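PDB 2DGJ: extracellular matrix-binding protein EbhA from Staphylococcus aureus, which probably helps the bacterium adhere to extracellular matrix, being a giant cell wall-associated adhesin whose rod-like segment here is a string of three-helix bundles. Local coordinates for residues A84-N87 / L88-N92. Numbering follows the deposited sequence.
Sequences ARQN and LGTLN. With ACY (acetic acid), chain D.
The carbonyl of N87 meets both the backbone and the side chain of T90 in a local contact that ends helix 73-88, where the chain leaves it for the loop to helix 96-108 within the GA module of this helical-bundle rod. The last helical bonds are successive i to i+4 pairs: L88 N donates to A84 O at 2.7 Å, with an N-H...O angle of 161°, and G89 N reaches R85 O at a longer 3.2 Å. After them the spacing shortens, for T90 N binds N87 O at 2.9 Å, and a type I turn from L88 to L91 carries the chain away. N87 O takes a second donor, T90 OG1, at 2.6 Å. The amide of T90 approaches 54° out of the carbonyl plane, whereas its hydroxyl lies in that plane on a lone pair; chi1 of 65°, with OG1 between the backbone N and the carbonyl carbon, turns the hydroxyl back to the helix. L88 and L91 face the bundle, L88 touching L102 and E103 of helix 96-108, L91 touching A122 and D126 of helix 112-135. R85 lies on I106, its NH2 bonded to N107 OD1 and weakly to OXT of an acetic acid molecule, probably from the crystallisation liquor. Beside the doubly gripped carbonyl, L91 CD1 packs 3.3 Å from N87 O and 4.0 Å from N87 ND2.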
ATOM      1  N   ALA A  84     -13.772  -0.439  -2.258  1.00 11.86           N
ATOM      2  CA  ALA A  84     -13.753   0.626  -1.265  1.00 11.72           C
ATOM      3  C   ALA A  84     -15.149   0.916  -0.734  1.00 11.61           C
ATOM      4  O   ALA A  84     -15.343   1.099   0.469  1.00 11.43           O
ATOM      5  CB  ALA A  84     -13.151   1.890  -1.873  1.00 11.77           C
ATOM      6  N   ARG A  85     -16.127   0.954  -1.631  1.00 11.64           N
ATOM      7  CA  ARG A  85     -17.495   1.232  -1.223  1.00 11.66           C
ATOM      8  C   ARG A  85     -17.993   0.127  -0.302  1.00 11.89           C
ATOM      9  O   ARG A  85     -18.673   0.388   0.685  1.00 11.81           O
ATOM     10  CB  ARG A  85     -18.409   1.354  -2.446  1.00 11.43           C
ATOM     11  CG  ARG A  85     -18.001   2.447  -3.434  1.00 11.11           C
ATOM     12  CD  ARG A  85     -19.165   2.839  -4.341  1.00 10.93           C
ATOM     13  NE  ARG A  85     -18.756   3.793  -5.369  1.00 10.76           N
ATOM     14  CZ  ARG A  85     -18.183   3.455  -6.522  1.00 10.63           C
ATOM     15  NH1 ARG A  85     -17.946   2.181  -6.811  1.00 10.35           N
ATOM     16  NH2 ARG A  85     -17.808   4.399  -7.372  1.00 10.72           N
ATOM     17  N   GLN A  86     -17.631  -1.109  -0.624  1.00 12.23           N
ATOM     18  CA  GLN A  86     -18.029  -2.257   0.176  1.00 12.62           C
ATOM     19  C   GLN A  86     -17.439  -2.123   1.572  1.00 12.92           C
ATOM     20  O   GLN A  86     -18.133  -2.331   2.567  1.00 13.05           O
ATOM     21  CB  GLN A  86     -17.543  -3.556  -0.477  1.00 12.60           C
ATOM     22  CG  GLN A  86     -17.823  -4.810   0.335  1.00 12.57           C
ATOM     23  CD  GLN A  86     -19.282  -4.943   0.730  1.00 12.80           C
ATOM     24  OE1 GLN A  86     -20.184  -4.757  -0.090  1.00 12.76           O
ATOM     25  NE2 GLN A  86     -19.522  -5.278   1.993  1.00 12.88           N
ATOM     26  N   ASN A  87     -16.158  -1.767   1.635  1.00 13.17           N
ATOM     27  CA  ASN A  87     -15.468  -1.596   2.909  1.00 13.41           C
ATOM     28  C   ASN A  87     -16.037  -0.412   3.686  1.00 13.60           C
ATOM     29  O   ASN A  87     -16.244  -0.493   4.892  1.00 13.60           O
ATOM     30  CB  ASN A  87     -13.977  -1.360   2.674  1.00 13.43           C
ATOM     31  CG  ASN A  87     -13.200  -1.228   3.970  1.00 13.53           C
ATOM     32  OD1 ASN A  87     -12.861  -2.222   4.610  1.00 13.86           O
ATOM     33  ND2 ASN A  87     -12.929   0.006   4.377  1.00 13.37           N
ATOM     34  N   LEU A  88     -16.279   0.694   2.994  1.00 13.81           N
ATOM     35  CA  LEU A  88     -16.820   1.895   3.625  1.00 14.07           C
ATOM     36  C   LEU A  88     -18.110   1.621   4.394  1.00 14.33           C
ATOM     37  O   LEU A  88     -18.342   2.182   5.470  1.00 14.32           O
ATOM     38  CB  LEU A  88     -17.077   2.964   2.559  1.00 13.95           C
ATOM     39  CG  LEU A  88     -17.677   4.289   3.037  1.00 13.95           C
ATOM     40  CD1 LEU A  88     -16.723   4.958   4.001  1.00 14.01           C
ATOM     41  CD2 LEU A  88     -17.941   5.192   1.846  1.00 13.91           C
ATOM     42  N   GLY A  89     -18.947   0.750   3.840  1.00 14.61           N
ATOM     43  CA  GLY A  89     -20.210   0.430   4.480  1.00 15.04           C
ATOM     44  C   GLY A  89     -20.106  -0.384   5.755  1.00 15.44           C
ATOM     45  O   GLY A  89     -21.107  -0.576   6.440  1.00 15.51           O
ATOM     46  N   THR A  90     -18.909  -0.861   6.079  1.00 15.84           N
ATOM     47  CA  THR A  90     -18.710  -1.658   7.290  1.00 16.25           C
ATOM     48  C   THR A  90     -18.191  -0.816   8.451  1.00 16.44           C
ATOM     49  O   THR A  90     -18.023  -1.314   9.566  1.00 16.57           O
ATOM     50  CB  THR A  90     -17.730  -2.821   7.042  1.00 16.36           C
ATOM     51  OG1 THR A  90     -16.431  -2.299   6.733  1.00 16.50           O
ATOM     52  CG2 THR A  90     -18.212  -3.675   5.884  1.00 16.32           C
ATOM     53  N   LEU A  91     -17.936   0.460   8.184  1.00 16.67           N
ATOM     54  CA  LEU A  91     -17.454   1.386   9.204  1.00 16.96           C
ATOM     55  C   LEU A  91     -18.658   1.927   9.985  1.00 17.25           C
ATOM     56  O   LEU A  91     -19.351   2.833   9.524  1.00 17.41           O
ATOM     57  CB  LEU A  91     -16.680   2.531   8.539  1.00 16.88           C
ATOM     58  CG  LEU A  91     -15.249   2.248   8.053  1.00 16.91           C
ATOM     59  CD1 LEU A  91     -15.061   0.782   7.678  1.00 16.89           C
ATOM     60  CD2 LEU A  91     -14.950   3.152   6.872  1.00 16.86           C
ATOM     61  N   ASN A  92     -18.890   1.366  11.171  1.00 17.47           N
ATOM     62  CA  ASN A  92     -20.025   1.747  12.015  1.00 17.68           C
ATOM     63  C   ASN A  92     -19.821   2.968  12.915  1.00 17.69           C
ATOM     64  O   ASN A  92     -20.692   3.288  13.718  1.00 17.91           O
ATOM     65  CB  ASN A  92     -20.413   0.577  12.928  1.00 18.00           C
ATOM     66  CG  ASN A  92     -20.351  -0.765  12.232  1.00 18.36           C
ATOM     67  OD1 ASN A  92     -21.066  -1.012  11.261  1.00 18.58           O
ATOM     68  ND2 ASN A  92     -19.495  -1.653  12.735  1.00 18.50           N
TER
HETATM   69  C   ACY D1501     -17.240   5.623 -10.572  1.00 37.37           C
HETATM   70  O   ACY D1501     -16.351   6.015 -11.293  1.00 37.32           O
HETATM   71  OXT ACY D1501     -17.561   4.320 -10.550  1.00 37.36           O
HETATM   72  CH3 ACY D1501     -17.985   6.599  -9.699  1.00 37.32           C